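Local coordinates for RimK-related lysine biosynthesis protein (Thermococcus kodakarensis, PDB 5K2M) that binds ADP and magnesium in an ATP-grasp fold and probably acts as an ATP-dependent ligase of the LysX type in amino-acid biosynthesis, at residues Asn72-Ala86 / Trp218-Ile230. Residues are numbered along the deposited sequence; the frame is centred on the assembly and turned at random.
With MG (magnesium ion), chain Q; ADP (adenosine-5'-diphosphate), chain O.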
loop_
_atom_site.group_PDB
_atom_site.type_symbol
_atom_site.label_atom_id
_atom_site.label_comp_id
_atom_site.label_asym_id
_atom_site.label_seq_id
_atom_site.Cartn_x
_atom_site.Cartn_y
_atom_site.Cartn_z
ATOM N N ASN A 72 -18.588 39.105 5.691
ATOM C CA ASN A 72 -19.483 38.195 6.424
ATOM C C ASN A 72 -18.921 36.779 6.517
ATOM O O ASN A 72 -17.948 36.453 5.845
ATOM C CB ASN A 72 -20.850 38.187 5.745
ATOM C CG ASN A 72 -21.654 39.437 6.062
ATOM O OD1 ASN A 72 -21.762 39.832 7.219
ATOM N ND2 ASN A 72 -22.202 40.070 5.042
ATOM N N SER A 73 -19.531 35.947 7.352
ATOM C CA SER A 73 -19.143 34.536 7.487
ATOM C C SER A 73 -19.569 33.708 6.273
ATOM O O SER A 73 -20.466 34.110 5.528
ATOM C CB SER A 73 -19.762 33.948 8.760
ATOM O OG SER A 73 -21.164 33.758 8.617
ATOM N N SER A 74 -18.954 32.542 6.085
ATOM C CA SER A 74 -19.337 31.674 4.983
ATOM C C SER A 74 -20.800 31.226 5.078
ATOM O O SER A 74 -21.513 31.175 4.074
ATOM C CB SER A 74 -18.402 30.459 4.864
ATOM O OG SER A 74 -18.425 29.647 6.018
ATOM N N ARG A 75 -21.248 30.906 6.280
ATOM C CA ARG A 75 -22.642 30.541 6.495
ATOM C C ARG A 75 -23.602 31.672 6.069
ATOM O O ARG A 75 -24.563 31.432 5.354
ATOM C CB ARG A 75 -22.859 30.134 7.965
ATOM C CG ARG A 75 -24.296 29.795 8.342
ATOM C CD ARG A 75 -24.997 30.984 9.000
ATOM N NE ARG A 75 -26.458 30.855 9.061
ATOM C CZ ARG A 75 -27.281 31.738 9.634
ATOM N NH1 ARG A 75 -26.807 32.840 10.212
ATOM N NH2 ARG A 75 -28.592 31.517 9.631
ATOM N N LEU A 76 -23.352 32.901 6.492
ATOM C CA LEU A 76 -24.245 34.003 6.124
ATOM C C LEU A 76 -24.208 34.307 4.627
ATOM O O LEU A 76 -25.260 34.498 3.991
ATOM C CB LEU A 76 -23.946 35.269 6.940
ATOM C CG LEU A 76 -24.958 36.402 6.734
ATOM C CD1 LEU A 76 -26.384 35.945 7.008
ATOM C CD2 LEU A 76 -24.617 37.552 7.642
ATOM N N ILE A 77 -23.012 34.320 4.044
ATOM C CA ILE A 77 -22.887 34.537 2.612
ATOM C C ILE A 77 -23.684 33.482 1.827
ATOM O O ILE A 77 -24.396 33.816 0.886
ATOM C CB ILE A 77 -21.417 34.536 2.151
ATOM C CG1 ILE A 77 -20.696 35.797 2.656
ATOM C CG2 ILE A 77 -21.333 34.461 0.625
ATOM C CD1 ILE A 77 -19.196 35.622 2.798
ATOM N N PHE A 78 -23.594 32.220 2.232
ATOM C CA PHE A 78 -24.359 31.184 1.554
ATOM C C PHE A 78 -25.868 31.357 1.738
ATOM O O PHE A 78 -26.609 31.326 0.775
ATOM C CB PHE A 78 -23.974 29.772 2.018
ATOM C CG PHE A 78 -24.911 28.723 1.494
ATOM C CD1 PHE A 78 -25.061 28.552 0.116
ATOM C CD2 PHE A 78 -25.719 27.991 2.351
ATOM C CE1 PHE A 78 -25.960 27.621 -0.391
ATOM C CE2 PHE A 78 -26.600 27.048 1.856
ATOM C CZ PHE A 78 -26.727 26.864 0.487
ATOM N N GLU A 79 -26.323 31.517 2.977
ATOM C CA GLU A 79 -27.760 31.557 3.216
ATOM C C GLU A 79 -28.400 32.847 2.746
ATOM O O GLU A 79 -29.402 32.810 2.026
ATOM C CB GLU A 79 -28.092 31.275 4.676
ATOM C CG GLU A 79 -27.672 29.876 5.076
ATOM C CD GLU A 79 -28.681 29.149 5.944
ATOM O OE1 GLU A 79 -29.842 29.607 6.084
ATOM O OE2 GLU A 79 -28.287 28.094 6.486
ATOM N N ALA A 80 -27.829 33.981 3.124
ATOM C CA ALA A 80 -28.354 35.272 2.659
ATOM C C ALA A 80 -28.257 35.421 1.134
ATOM O O ALA A 80 -29.166 35.961 0.500
ATOM C CB ALA A 80 -27.642 36.427 3.356
ATOM N N GLY A 81 -27.173 34.915 0.543
ATOM C CA GLY A 81 -26.932 35.072 -0.900
ATOM C C GLY A 81 -27.778 34.204 -1.822
ATOM O O GLY A 81 -27.715 34.348 -3.034
ATOM N N ASP A 82 -28.548 33.287 -1.255
ATOM C CA ASP A 82 -29.398 32.409 -2.027
ATOM C C ASP A 82 -30.841 32.813 -1.810
ATOM O O ASP A 82 -31.302 32.831 -0.668
ATOM C CB ASP A 82 -29.191 30.954 -1.585
ATOM C CG ASP A 82 -29.924 29.988 -2.471
ATOM O OD1 ASP A 82 -29.335 29.596 -3.490
ATOM O OD2 ASP A 82 -31.108 29.688 -2.202
ATOM N N LYS A 83 -31.562 33.134 -2.882
ATOM C CA LYS A 83 -32.933 33.616 -2.731
ATOM C C LYS A 83 -33.771 32.633 -1.927
ATOM O O LYS A 83 -34.533 33.036 -1.063
ATOM C CB LYS A 83 -33.599 33.870 -4.091
ATOM C CG LYS A 83 -32.999 35.001 -4.914
ATOM C CD LYS A 83 -33.158 36.333 -4.211
ATOM C CE LYS A 83 -33.003 37.508 -5.170
ATOM N NZ LYS A 83 -31.631 37.607 -5.748
ATOM N N LEU A 84 -33.597 31.341 -2.186
ATOM C CA LEU A 84 -34.468 30.326 -1.610
ATOM C C LEU A 84 -34.116 30.044 -0.164
ATOM O O LEU A 84 -34.993 30.031 0.680
ATOM C CB LEU A 84 -34.427 29.043 -2.449
ATOM C CG LEU A 84 -35.369 27.896 -2.093
ATOM C CD1 LEU A 84 -36.751 28.389 -1.695
ATOM C CD2 LEU A 84 -35.510 26.947 -3.267
ATOM N N PHE A 85 -32.841 29.818 0.127
ATOM C CA PHE A 85 -32.404 29.624 1.521
ATOM C C PHE A 85 -32.745 30.867 2.354
ATOM O O PHE A 85 -33.194 30.750 3.503
ATOM C CB PHE A 85 -30.901 29.326 1.620
ATOM C CG PHE A 85 -30.531 27.880 1.420
ATOM C CD1 PHE A 85 -30.611 27.283 0.162
ATOM C CD2 PHE A 85 -30.050 27.118 2.490
ATOM C CE1 PHE A 85 -30.238 25.954 -0.030
ATOM C CE2 PHE A 85 -29.691 25.785 2.314
ATOM C CZ PHE A 85 -29.782 25.204 1.049
ATOM N N ALA A 86 -32.577 32.053 1.775
ATOM C CA ALA A 86 -32.907 33.284 2.503
ATOM C C ALA A 86 -34.397 33.436 2.807
ATOM O O ALA A 86 -34.741 33.786 3.948
ATOM C CB ALA A 86 -32.375 34.518 1.802
ATOM N N TRP A 218 -32.945 41.232 9.731
ATOM C CA TRP A 218 -31.573 40.921 10.122
ATOM C C TRP A 218 -31.517 39.867 11.234
ATOM O O TRP A 218 -30.631 39.011 11.229
ATOM C CB TRP A 218 -30.845 42.192 10.576
ATOM C CG TRP A 218 -29.424 41.953 11.006
ATOM C CD1 TRP A 218 -28.314 42.145 10.260
ATOM C CD2 TRP A 218 -28.973 41.476 12.280
ATOM N NE1 TRP A 218 -27.196 41.824 10.980
ATOM C CE2 TRP A 218 -27.573 41.391 12.220
ATOM C CE3 TRP A 218 -29.618 41.103 13.465
ATOM C CZ2 TRP A 218 -26.794 40.959 13.304
ATOM C CZ3 TRP A 218 -28.844 40.673 14.541
ATOM C CH2 TRP A 218 -27.447 40.610 14.449
ATOM N N GLU A 219 -32.452 39.954 12.190
ATOM C CA GLU A 219 -32.522 39.026 13.334
ATOM C C GLU A 219 -32.906 37.603 12.915
ATOM O O GLU A 219 -32.554 36.642 13.589
ATOM C CB GLU A 219 -33.465 39.568 14.433
ATOM C CG GLU A 219 -32.809 40.701 15.216
ATOM C CD GLU A 219 -33.719 41.478 16.157
ATOM O OE1 GLU A 219 -34.961 41.326 16.128
ATOM O OE2 GLU A 219 -33.162 42.282 16.931
ATOM N N ALA A 220 -33.598 37.470 11.792
ATOM C CA ALA A 220 -33.792 36.155 11.183
ATOM C C ALA A 220 -32.467 35.431 10.893
ATOM O O ALA A 220 -32.418 34.208 10.915
ATOM C CB ALA A 220 -34.602 36.276 9.901
ATOM N N PHE A 221 -31.410 36.196 10.609
ATOM C CA PHE A 221 -30.084 35.658 10.356
ATOM C C PHE A 221 -29.180 35.700 11.588
ATOM O O PHE A 221 -28.439 34.750 11.836
ATOM C CB PHE A 221 -29.461 36.380 9.148
ATOM C CG PHE A 221 -30.211 36.111 7.877
ATOM C CD1 PHE A 221 -29.929 34.982 7.121
ATOM C CD2 PHE A 221 -31.276 36.918 7.502
ATOM C CE1 PHE A 221 -30.660 34.685 5.982
ATOM C CE2 PHE A 221 -32.007 36.631 6.364
ATOM C CZ PHE A 221 -31.690 35.514 5.595
ATOM N N GLY A 222 -29.225 36.799 12.339
ATOM C CA GLY A 222 -28.557 36.875 13.640
ATOM C C GLY A 222 -27.083 37.238 13.627
ATOM O O GLY A 222 -26.421 37.173 14.658
ATOM N N GLU A 223 -26.558 37.635 12.474
ATOM C CA GLU A 223 -25.159 38.030 12.378
ATOM C C GLU A 223 -24.946 38.875 11.144
ATOM O O GLU A 223 -25.788 38.906 10.240
ATOM C CB GLU A 223 -24.242 36.796 12.288
ATOM C CG GLU A 223 -24.607 35.828 11.169
ATOM C CD GLU A 223 -23.538 34.773 10.885
ATOM O OE1 GLU A 223 -23.869 33.572 10.886
ATOM O OE2 GLU A 223 -22.368 35.120 10.626
ATOM N N GLY A 224 -23.806 39.552 11.121
ATOM C CA GLY A 224 -23.261 40.114 9.892
ATOM C C GLY A 224 -23.767 41.478 9.482
ATOM O O GLY A 224 -24.435 42.178 10.244
ATOM N N ALA A 225 -23.399 41.851 8.258
ATOM C CA ALA A 225 -23.756 43.123 7.671
ATOM C C ALA A 225 -24.590 42.827 6.438
ATOM O O ALA A 225 -24.111 42.171 5.520
ATOM C CB ALA A 225 -22.507 43.861 7.294
ATOM N N LEU A 226 -25.837 43.283 6.436
ATOM C CA LEU A 226 -26.784 42.950 5.380
ATOM C C LEU A 226 -27.405 44.180 4.744
ATOM O O LEU A 226 -27.828 45.111 5.438
ATOM C CB LEU A 226 -27.904 42.042 5.922
ATOM C CG LEU A 226 -27.533 40.605 6.314
ATOM C CD1 LEU A 226 -28.743 39.908 6.921
ATOM C CD2 LEU A 226 -26.984 39.799 5.140
ATOM N N ALA A 227 -27.463 44.168 3.412
ATOM C CA ALA A 227 -28.312 45.088 2.670
ATOM C C ALA A 227 -29.606 44.366 2.388
ATOM O O ALA A 227 -29.612 43.313 1.769
ATOM C CB ALA A 227 -27.658 45.518 1.375
ATOM N N ILE A 228 -30.697 44.952 2.844
ATOM C CA ILE A 228 -31.995 44.330 2.783
ATOM C C ILE A 228 -32.846 45.065 1.750
ATOM O O ILE A 228 -32.787 46.292 1.671
ATOM C CB ILE A 228 -32.649 44.376 4.173
ATOM C CG1 ILE A 228 -31.705 43.719 5.191
ATOM C CG2 ILE A 228 -34.012 43.679 4.144
ATOM C CD1 ILE A 228 -31.987 44.070 6.624
ATOM N N ASP A 229 -33.593 44.305 0.944
ATOM C CA ASP A 229 -34.527 44.857 -0.053
ATOM C C ASP A 229 -35.978 44.701 0.404
ATOM O O ASP A 229 -36.427 43.584 0.649
ATOM C CB ASP A 229 -34.406 44.127 -1.385
ATOM C CG ASP A 229 -33.041 44.279 -2.033
ATOM O OD1 ASP A 229 -32.058 44.602 -1.339
ATOM O OD2 ASP A 229 -32.959 44.048 -3.260
ATOM N N ILE A 230 -36.713 45.810 0.464
ATOM C CA ILE A 230 -38.088 45.815 0.957
ATOM C C ILE A 230 -39.034 46.382 -0.116
ATOM O O ILE A 230 -38.662 47.297 -0.847
ATOM C CB ILE A 230 -38.175 46.625 2.277
ATOM C CG1 ILE A 230 -37.435 45.883 3.397
ATOM C CG2 ILE A 230 -39.618 46.871 2.688
ATOM C CD1 ILE A 230 -37.133 46.725 4.625
HETATM MG MG MG Q . -32.113 43.105 -4.828
HETATM P PB ADP O . -31.442 40.906 -7.182
HETATM O O1B ADP O . -31.495 42.366 -6.826
HETATM O O2B ADP O . -31.074 40.631 -8.620
HETATM O O3B ADP O . -30.645 40.038 -6.240
HETATM P PA ADP O . -34.233 41.107 -6.437
HETATM O O1A ADP O . -33.806 42.126 -5.400
HETATM O O2A ADP O . -35.188 40.060 -5.963
HETATM O O3A ADP O . -32.971 40.379 -7.114
HETATM O "O5'" ADP O . -34.901 41.861 -7.684
HETATM C "C5'" ADP O . -34.334 43.029 -8.232
HETATM C "C4'" ADP O . -35.388 44.121 -8.317
HETATM O "O4'" ADP O . -36.463 43.682 -9.156
HETATM C "C3'" ADP O . -36.012 44.519 -6.990
HETATM O "O3'" ADP O . -35.269 45.564 -6.341
HETATM C "C2'" ADP O . -37.389 44.977 -7.430
HETATM O "O2'" ADP O . -37.379 46.321 -7.908
HETATM C "C1'" ADP O . -37.711 44.092 -8.610
HETATM N N9 ADP O . -38.460 42.907 -8.169
HETATM C C8 ADP O . -37.938 41.720 -7.798
HETATM N N7 ADP O . -38.895 40.850 -7.431
HETATM C C5 ADP O . -40.065 41.502 -7.555
HETATM C C6 ADP O . -41.474 41.170 -7.354
HETATM N N6 ADP O . -41.832 39.943 -6.920
HETATM N N1 ADP O . -42.381 42.133 -7.613
HETATM C C2 ADP O . -42.038 43.356 -8.041
HETATM N N3 ADP O . -40.778 43.734 -8.251
HETATM C C4 ADP O . -39.772 42.861 -8.034
HETATM O O HOH W 1 -21.525 37.210 9.053
HETATM O O HOH W 2 -32.774 44.911 -5.792
#
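Glu223 OE2 takes a hydrogen bond from Ser73 OG at 2.7 Å, met from above the carboxylate plane, and a second from a water that also donates to Asn72 OD1 and accepts from Ser73 N. The other oxygen, OE1, receives Arg75 NH1 at 3.1 Å on its anti side but tilted out of the carboxylate plane, a salt bridge with the two planes 27° apart. The same NH1 reaches Phe221 O at 3.0 Å, and the bend of Arg75 at chi2 (-98°) turns the edge of the guanidinium toward both oxygens. Ser73 OG serves two partners, accepting from Leu76 N as the N-cap of helix 74-80 and donating to Glu223. With an alanine at Glu223, Arg75 would probably keep Phe221 O but lose its carboxylate mate, and the Ser73 hydroxyl and the water would lose an acceptor.

Beside this cluster, Asn72 reads the backbone of Ala225 with both ends of its amide: OD1 accepts Ala225 N on a lone pair at 2.8 Å, while ND2 donates to Ala225 O and also to Pro244 O. Gly224 CA lies against OD1, where a side chain would collide with it and with Leu76 CD2.

Farther along the helix, Leu76 CD1 meets Phe221 CD1 at 3.7 Å, and Ala80 CB rests on Leu226 CD2. Ala86, on the following helix 83-90, sets its CB against Phe221 CZ. Polar pairing at the Asn72-Arg75 end thus gives way to an apolar patch nearer the nucleotide site, tying together the elements that supply Lys83 to the ADP phosphate and Asp229 to magnesium.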